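Nicotinate phosphoribosyltransferase (Saccharomyces cerevisiae, PDB 1VLP) catalyses the ATP-dependent formation of nicotinate D-ribonucleotide from nicotinate and phosphoribosyl diphosphate, the first step from nicotinic acid to NAD. Local coordinates at residues A[198-203]-A[228-233]; A[21-26]-A[192-197]; A[263-268]-A[296-301]. One frame throughout, in Å; residues are numbered along the deposited sequence. Where two conformers were deposited one is given.

Contact 1: residues A[198-203]-A[228-233]; sequences KAQDLI and ILFAKK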
# COMPACT_ATOMS: atom_id res chain seq x y z
N LYS A 198 -16.75 6.79 1.04
CA LYS A 198 -17.90 6.62 0.18
C LYS A 198 -17.45 6.39 -1.25
O LYS A 198 -18.08 5.59 -1.94
CB LYS A 198 -18.81 7.83 0.28
CG LYS A 198 -19.94 7.81 -0.67
CD LYS A 198 -20.88 8.97 -0.45
CE LYS A 198 -21.85 9.12 -1.60
NZ LYS A 198 -23.03 10.00 -1.26
N ALA A 199 -16.41 7.10 -1.72
CA ALA A 199 -15.91 6.96 -3.11
C ALA A 199 -15.46 5.54 -3.33
O ALA A 199 -15.76 4.91 -4.34
CB ALA A 199 -14.74 7.94 -3.41
N GLN A 200 -14.68 5.04 -2.40
CA GLN A 200 -14.21 3.66 -2.52
C GLN A 200 -15.38 2.65 -2.49
O GLN A 200 -15.40 1.72 -3.28
CB GLN A 200 -13.13 3.35 -1.47
CG GLN A 200 -12.49 1.94 -1.61
CD GLN A 200 -11.28 1.78 -0.71
OE1 GLN A 200 -11.28 2.33 0.35
NE2 GLN A 200 -10.29 0.96 -1.11
N ASP A 201 -16.34 2.84 -1.61
CA ASP A 201 -17.53 2.00 -1.59
C ASP A 201 -18.31 1.99 -2.93
O ASP A 201 -18.75 0.94 -3.42
CB ASP A 201 -18.44 2.40 -0.45
CG ASP A 201 -19.63 1.46 -0.34
OD1 ASP A 201 -19.44 0.28 0.06
OD2 ASP A 201 -20.73 1.90 -0.67
N LEU A 202 -18.43 3.17 -3.55
CA LEU A 202 -19.12 3.25 -4.84
C LEU A 202 -18.36 2.54 -5.93
O LEU A 202 -18.98 1.86 -6.74
CB LEU A 202 -19.37 4.70 -5.25
CG LEU A 202 -20.46 5.43 -4.48
CD1 LEU A 202 -20.36 6.89 -4.89
CD2 LEU A 202 -21.80 4.80 -4.79
N ILE A 203 -17.03 2.65 -5.96
CA ILE A 203 -16.24 1.93 -6.97
C ILE A 203 -16.26 0.40 -6.71
O ILE A 203 -16.30 -0.37 -7.65
CB ILE A 203 -14.87 2.58 -7.25
CG1 ILE A 203 -13.88 2.36 -6.14
CG2 ILE A 203 -15.05 4.04 -7.64
CD1 ILE A 203 -13.21 1.01 -6.21
N ILE A 228 -9.30 -4.79 3.62
CA ILE A 228 -9.84 -5.96 4.25
C ILE A 228 -11.32 -5.76 4.58
O ILE A 228 -12.13 -6.71 4.43
CB ILE A 228 -9.07 -6.30 5.54
CG1 ILE A 228 -7.57 -6.42 5.31
CG2 ILE A 228 -9.56 -7.59 6.13
CD1 ILE A 228 -6.82 -6.50 6.62
N LEU A 229 -11.70 -4.54 4.99
CA LEU A 229 -13.11 -4.27 5.33
C LEU A 229 -14.03 -4.43 4.11
O LEU A 229 -15.09 -5.04 4.24
CB LEU A 229 -13.29 -2.86 5.93
CG LEU A 229 -14.61 -2.61 6.64
CD1 LEU A 229 -14.78 -3.58 7.77
CD2 LEU A 229 -14.65 -1.26 7.17
N PHE A 230 -13.60 -3.90 2.97
CA PHE A 230 -14.37 -4.03 1.71
C PHE A 230 -14.34 -5.44 1.19
O PHE A 230 -15.31 -5.89 0.60
CB PHE A 230 -13.92 -3.04 0.66
CG PHE A 230 -14.42 -1.63 0.92
CD1 PHE A 230 -15.78 -1.39 0.99
CD2 PHE A 230 -13.56 -0.56 1.05
CE1 PHE A 230 -16.28 -0.12 1.20
CE2 PHE A 230 -14.06 0.78 1.29
CZ PHE A 230 -15.43 0.97 1.37
N ALA A 231 -13.22 -6.16 1.37
CA ALA A 231 -13.18 -7.59 1.01
C ALA A 231 -14.31 -8.34 1.77
O ALA A 231 -15.09 -9.09 1.21
CB ALA A 231 -11.93 -8.15 1.39
N LYS A 232 -14.37 -8.09 3.07
CA LYS A 232 -15.38 -8.71 3.94
C LYS A 232 -16.79 -8.31 3.50
O LYS A 232 -17.67 -9.18 3.39
CB LYS A 232 -15.13 -8.33 5.40
CG LYS A 232 -16.04 -9.04 6.43
CD LYS A 232 -15.55 -8.65 7.83
CE LYS A 232 -16.30 -9.39 8.90
NZ LYS A 232 -17.73 -9.00 8.88
N LYS A 233 -17.01 -7.02 3.28
CA LYS A 233 -18.30 -6.50 2.90
C LYS A 233 -18.85 -7.10 1.58
O LYS A 233 -20.02 -7.48 1.50
CB LYS A 233 -18.24 -5.00 2.75
CG LYS A 233 -19.59 -4.34 2.45
CD LYS A 233 -19.54 -2.88 2.51
CE LYS A 233 -20.90 -2.31 2.08
NZ LYS A 233 -20.96 -0.82 2.10
O HOH W 1 -22.71 0.54 0.26
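OD1 of Asp-201 is gripped twice: Lys-233 NZ donates to it at 2.8 Å, closing a salt bridge from above the carboxylate plane (42° out of it), and the Tyr-234 hydroxyl adds a second hydrogen bond. Asp-201 OD2 accepts a hydrogen bond from a water oxygen at 2.6 Å. That water also accepts from Lys-233 NZ, so the ion pair is bridged again through solvent, while Gln-205 NE2 binds OD2 as well. With CG anti to the backbone N (chi1 -176°), the extended lysine spans the gap from helix 228-234 to helix 197-213. Beside this bridge the Phe-230 ring lies between the two helices, and Asp-201 OD1 and Gln-200 OE1 both meet its edge near the ring plane. Its CE1 lies 3.4 Å from Asp-201 OD1, and its CE2 lies 3.3 Å from Gln-200 OE1. Arg-194 holds that amide oxygen, and Thr-191 and Glu-188 hold Gln-200 NE2, which fixes the amide's rotation. Both helices belong to the alpha/beta barrel of the type II phosphoribosyltransferases, each following a strand of its parallel sheet. Two oxygens at the faintly positive C-H rim, beside a charged pair, imply a helix interface held in part by electrostatics.

Contact 2: residues A[21-26]-A[192-197]; sequences LLDTDM and RRRRSL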
# COMPACT_ATOMS: atom_id res chain seq x y z
N LEU A 21 -10.39 -1.30 12.41
CA LEU A 21 -8.98 -1.54 12.13
C LEU A 21 -8.76 -2.38 10.85
O LEU A 21 -7.64 -2.46 10.35
CB LEU A 21 -8.36 -2.18 13.33
CG LEU A 21 -8.25 -1.20 14.54
CD1 LEU A 21 -8.03 -1.92 15.77
CD2 LEU A 21 -7.14 -0.22 14.33
N LEU A 22 -9.83 -2.98 10.32
CA LEU A 22 -9.80 -3.59 8.96
C LEU A 22 -10.02 -2.64 7.76
O LEU A 22 -9.93 -3.09 6.59
CB LEU A 22 -10.88 -4.69 8.89
CG LEU A 22 -10.80 -5.93 9.84
CD1 LEU A 22 -11.75 -7.02 9.40
CD2 LEU A 22 -9.42 -6.42 9.95
N ASP A 23 -10.34 -1.36 8.02
CA ASP A 23 -10.43 -0.35 6.97
C ASP A 23 -9.00 0.11 6.65
O ASP A 23 -8.53 1.20 7.07
CB ASP A 23 -11.34 0.81 7.36
CG ASP A 23 -11.48 1.83 6.21
OD1 ASP A 23 -11.01 1.54 5.05
OD2 ASP A 23 -12.04 2.94 6.46
N THR A 24 -8.26 -0.80 6.04
CA THR A 24 -6.84 -0.60 5.76
C THR A 24 -6.43 -1.62 4.69
O THR A 24 -7.20 -2.54 4.36
CB THR A 24 -5.93 -0.81 7.03
OG1 THR A 24 -4.62 -0.28 6.76
CG2 THR A 24 -5.77 -2.24 7.39
N ASP A 25 -5.20 -1.48 4.20
CA ASP A 25 -4.65 -2.44 3.24
C ASP A 25 -4.17 -3.72 3.95
O ASP A 25 -3.52 -3.61 5.01
CB ASP A 25 -3.49 -1.82 2.45
CG ASP A 25 -3.92 -0.60 1.58
OD1 ASP A 25 -4.80 -0.75 0.72
OD2 ASP A 25 -3.40 0.50 1.79
N MSE A 26 -4.45 -4.91 3.39
CA MSE A 26 -4.03 -6.16 4.03
C MSE A 26 -2.56 -6.20 4.35
O MSE A 26 -2.19 -6.76 5.40
CB MSE A 26 -4.36 -7.38 3.19
CG MSE A 26 -3.71 -8.68 3.72
SE MSE A 26 -4.55 -10.13 2.76
CE MSE A 26 -3.05 -11.53 3.08
N ARG A 192 -5.49 4.10 0.19
CA ARG A 192 -4.69 5.19 0.74
C ARG A 192 -4.99 6.53 0.07
O ARG A 192 -5.01 7.56 0.74
CB ARG A 192 -3.22 4.88 0.58
CG ARG A 192 -2.76 3.89 1.56
CD ARG A 192 -1.31 3.54 1.28
NE ARG A 192 -1.21 2.70 0.09
CZ ARG A 192 -0.07 2.32 -0.43
NH1 ARG A 192 1.07 2.72 0.15
NH2 ARG A 192 -0.06 1.58 -1.53
N ARG A 193 -5.32 6.51 -1.21
CA ARG A 193 -5.61 7.79 -1.84
C ARG A 193 -7.05 7.98 -2.27
O ARG A 193 -7.33 8.78 -3.16
CB ARG A 193 -4.63 8.10 -2.93
CG ARG A 193 -3.39 8.81 -2.37
CD ARG A 193 -2.47 9.24 -3.50
NE ARG A 193 -1.09 9.31 -3.04
CZ ARG A 193 -0.06 9.57 -3.83
NH1 ARG A 193 -0.24 9.77 -5.12
NH2 ARG A 193 1.16 9.61 -3.31
N ARG A 194 -7.97 7.27 -1.63
CA ARG A 194 -9.35 7.44 -1.94
C ARG A 194 -9.78 8.89 -1.65
O ARG A 194 -9.33 9.54 -0.68
CB ARG A 194 -10.22 6.47 -1.16
CG ARG A 194 -10.26 6.73 0.31
CD ARG A 194 -10.79 5.48 1.04
NE ARG A 194 -11.01 5.73 2.45
CZ ARG A 194 -11.21 4.79 3.37
NH1 ARG A 194 -11.18 3.49 3.05
NH2 ARG A 194 -11.37 5.15 4.65
N ARG A 195 -10.69 9.37 -2.48
CA ARG A 195 -11.26 10.70 -2.27
C ARG A 195 -12.10 10.76 -0.98
O ARG A 195 -12.12 11.80 -0.24
CB ARG A 195 -12.06 11.14 -3.49
CG ARG A 195 -12.59 12.54 -3.27
CD ARG A 195 -12.88 13.26 -4.58
NE ARG A 195 -11.65 13.43 -5.34
CZ ARG A 195 -11.42 14.40 -6.22
NH1 ARG A 195 -12.27 15.38 -6.42
NH2 ARG A 195 -10.27 14.40 -6.88
N SER A 196 -12.71 9.61 -0.66
CA SER A 196 -13.48 9.42 0.54
C SER A 196 -13.78 7.91 0.69
O SER A 196 -13.64 7.14 -0.26
CB SER A 196 -14.80 10.18 0.48
OG SER A 196 -15.66 9.63 -0.52
N LEU A 197 -14.18 7.53 1.89
CA LEU A 197 -14.68 6.15 2.14
C LEU A 197 -15.85 5.83 1.21
O LEU A 197 -15.85 4.80 0.56
CB LEU A 197 -15.08 6.02 3.59
CG LEU A 197 -15.64 4.66 4.02
CD1 LEU A 197 -14.67 3.57 3.85
CD2 LEU A 197 -16.04 4.81 5.48
O HOH W 2 -3.96 1.71 -0.81
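Two first torsions bring Asp-23 and Arg-194 together: the aspartate CG stands anti to its backbone N (chi1 -177°), while the arginine CG sits between backbone N and carbonyl carbon (chi1 68°) and the chain then runs extended to NE. The two side chains arrive from opposite directions and meet end-on. Arg-194 NH1 donates to Asp-23 OD1 at 2.8 Å, on the syn lone pair, and Arg-194 NH2 donates to Asp-23 OD2 at 2.9 Å, also on the syn side. Both bonds are nearly straight, and the carboxylate and guanidinium are close to coplanar, 26° apart. Leu-197 CD1 lies against one guanidinium face, near its rim. Asn-227 adds a bond to Asp-23 OD1. Asp-23 is also the centre of an inverse gamma turn, which kinks the loop leading into helix 26-38. Here the N-terminal part of the enzyme meets the loop between strand 186-188 and helix 197-213 of the alpha/beta barrel. With an asparagine in place of this aspartate, the buried Arg-194 would probably lose its countercharge, and one of its two in-plane bonds would face an amide N-H instead of an acceptor. Further along, a water accepts from the backbone N of Arg-192 at 3.0 Å and, lying in the guanidinium plane, from Arg-192 NE at 3.1 Å. Asp-25, bonded through OD1 to Ser-226, has its OD2 well out of that plane; any attraction between OD2 and the arginine is one of charge alone, and the exact place of OD2 is doubtful. Arg-192 packs close to Tyr-27 and Phe-189, which probably bind nicotinate, as in related enzymes, and a bound phosphate ion, probably from the crystallisation liquor, lies about 6 Å from its side chain.

Contact 3: residues A[263-268]-A[296-301]; sequences NAMDCW and PPYSDA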
# COMPACT_ATOMS: atom_id res chain seq x y z
N ASN A 263 18.00 -11.44 4.45
CA ASN A 263 17.54 -11.47 5.84
C ASN A 263 16.06 -11.20 5.93
O ASN A 263 15.35 -11.86 6.70
CB ASN A 263 18.30 -10.47 6.69
CG ASN A 263 19.70 -10.94 7.01
OD1 ASN A 263 19.99 -12.13 6.97
ND2 ASN A 263 20.60 -10.00 7.32
N ALA A 264 15.57 -10.26 5.11
CA ALA A 264 14.16 -9.94 5.08
C ALA A 264 13.34 -11.13 4.57
O ALA A 264 12.29 -11.38 5.13
CB ALA A 264 13.86 -8.70 4.22
N MSE A 265 13.78 -11.82 3.52
CA MSE A 265 13.02 -12.98 3.04
C MSE A 265 13.00 -14.08 4.10
O MSE A 265 11.96 -14.68 4.38
CB MSE A 265 13.61 -13.56 1.76
CG MSE A 265 13.56 -12.63 0.60
SE MSE A 265 14.14 -13.62 -1.02
CE MSE A 265 15.93 -13.94 -0.71
N ASP A 266 14.16 -14.35 4.69
CA ASP A 266 14.21 -15.36 5.72
C ASP A 266 13.22 -15.08 6.81
O ASP A 266 12.50 -15.99 7.27
CB ASP A 266 15.60 -15.42 6.34
CG ASP A 266 16.56 -16.21 5.51
OD1 ASP A 266 16.15 -17.16 4.85
OD2 ASP A 266 17.76 -15.92 5.59
N CYS A 267 13.21 -13.86 7.29
CA CYS A 267 12.35 -13.54 8.36
C CYS A 267 10.89 -13.68 7.96
O CYS A 267 10.06 -14.15 8.73
CB CYS A 267 12.57 -12.11 8.82
SG CYS A 267 13.91 -11.87 9.92
N TRP A 268 10.58 -13.23 6.75
CA TRP A 268 9.20 -13.29 6.27
C TRP A 268 8.78 -14.75 6.22
O TRP A 268 7.72 -15.12 6.70
CB TRP A 268 9.09 -12.61 4.89
CG TRP A 268 7.68 -12.32 4.42
CD1 TRP A 268 6.96 -13.01 3.50
CD2 TRP A 268 6.84 -11.22 4.82
NE1 TRP A 268 5.75 -12.41 3.29
CE2 TRP A 268 5.63 -11.33 4.10
CE3 TRP A 268 7.00 -10.17 5.74
CZ2 TRP A 268 4.60 -10.41 4.24
CZ3 TRP A 268 5.95 -9.25 5.88
CH2 TRP A 268 4.77 -9.39 5.14
N PRO A 296 16.76 -21.00 -5.26
CA PRO A 296 16.10 -21.93 -4.35
C PRO A 296 16.75 -21.87 -2.97
O PRO A 296 17.96 -21.68 -2.86
CB PRO A 296 16.25 -23.28 -5.07
CG PRO A 296 16.38 -22.93 -6.51
CD PRO A 296 17.22 -21.69 -6.48
N PRO A 297 15.95 -21.95 -1.90
CA PRO A 297 14.49 -22.20 -1.84
C PRO A 297 13.59 -20.95 -2.05
O PRO A 297 12.40 -21.08 -2.34
CB PRO A 297 14.32 -22.73 -0.40
CG PRO A 297 15.36 -21.97 0.39
CD PRO A 297 16.54 -21.74 -0.55
N TYR A 298 14.17 -19.77 -1.90
CA TYR A 298 13.44 -18.47 -1.99
C TYR A 298 12.62 -18.34 -3.26
O TYR A 298 11.41 -18.02 -3.20
CB TYR A 298 14.46 -17.34 -1.91
CG TYR A 298 15.25 -17.43 -0.67
CD1 TYR A 298 14.68 -17.13 0.57
CD2 TYR A 298 16.57 -17.87 -0.69
CE1 TYR A 298 15.44 -17.24 1.75
CE2 TYR A 298 17.29 -17.98 0.46
CZ TYR A 298 16.73 -17.66 1.67
OH TYR A 298 17.52 -17.82 2.80
N SER A 299 13.26 -18.61 -4.40
CA SER A 299 12.62 -18.45 -5.71
C SER A 299 11.53 -19.48 -5.95
O SER A 299 10.70 -19.30 -6.81
CB SER A 299 13.65 -18.50 -6.87
OG SER A 299 14.53 -19.58 -6.75
N ASP A 300 11.58 -20.60 -5.23
CA ASP A 300 10.49 -21.57 -5.24
C ASP A 300 9.30 -21.21 -4.32
O ASP A 300 8.14 -21.42 -4.70
CB ASP A 300 11.06 -22.95 -4.94
CG ASP A 300 12.02 -23.40 -6.01
OD1 ASP A 300 11.76 -23.11 -7.22
OD2 ASP A 300 13.03 -24.02 -5.63
N ALA A 301 9.60 -20.59 -3.16
CA ALA A 301 8.58 -20.24 -2.18
C ALA A 301 7.66 -19.09 -2.62
O ALA A 301 6.41 -19.19 -2.61
CB ALA A 301 9.25 -19.89 -0.83
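The methyl of selenomethionine Met-265 rests on one face of the Tyr-298 ring, and this is the tight half of the contact. CE of Met-265 lies 3.8 Å from the Tyr-298 ring centroid, 22° off the ring normal, a CH-pi contact displaced toward CG, from which Met-265 CE is 3.6 Å away. The bend at chi3 (-68°) turns that methyl over the ring, while SE stays to one side, 4.6 Å from the Tyr-298 centroid, making the oblique Met-aromatic contact. Met-265 CB adds a looser touch near Tyr-298 CD1 at 3.9 Å. Both residues are buried, and Ser-293 and Tyr-302 pack against the Met-265 side chain as well.

The far end of the ring is different: it is polar and reaches a partly exposed residue. Tyr-298 OH donates to Asp-266 OD1 at 2.6 Å, on the syn side of the carboxylate, and that oxygen lies in the ring plane at its edge, 3.2 Å from Tyr-298 CE1. Carboxylate and ring planes are 51° apart. Lys-262 NZ also hydrogen-bonds to the phenol oxygen and forms a long, weak ion pair with Asp-266 OD2; this positive charge would be expected to steady the carboxylate. Where the Met-265 face is buried and apolar, the Asp-266 side thus keeps some access to solvent.

The contact ties helix 260-272 to helix 298-301, which leads into strand 304-307 of the parallel sheet. Helix 260-272 in turn packs on helix 244-254 through Ala-264 and Cys-267, and Trp-268 reaches helix 26-38 at Thr-30 and Ala-34.

From the N terminus, contact 2 opens first: residues 21-26 are met by 192-197 after 165 intervening residues, closing a long loop that holds most of the N-terminal part of the enzyme. Contact 1 then closes a short loop around strand 222-225, and contact 3 another around strand 279-281. The three follow in series; none nests inside or crosses another. Contacts 1 and 2 nevertheless form one cluster, their centres about 8 Å apart, joined by the probable hydrogen bond from Leu-229 N to Leu-22 O and by Phe-230 packing on Leu-197. Contact 3 stands apart, about 32 Å from contact 1 between centres, at the other edge of the parallel sheet, where strand 279-281 is outermost.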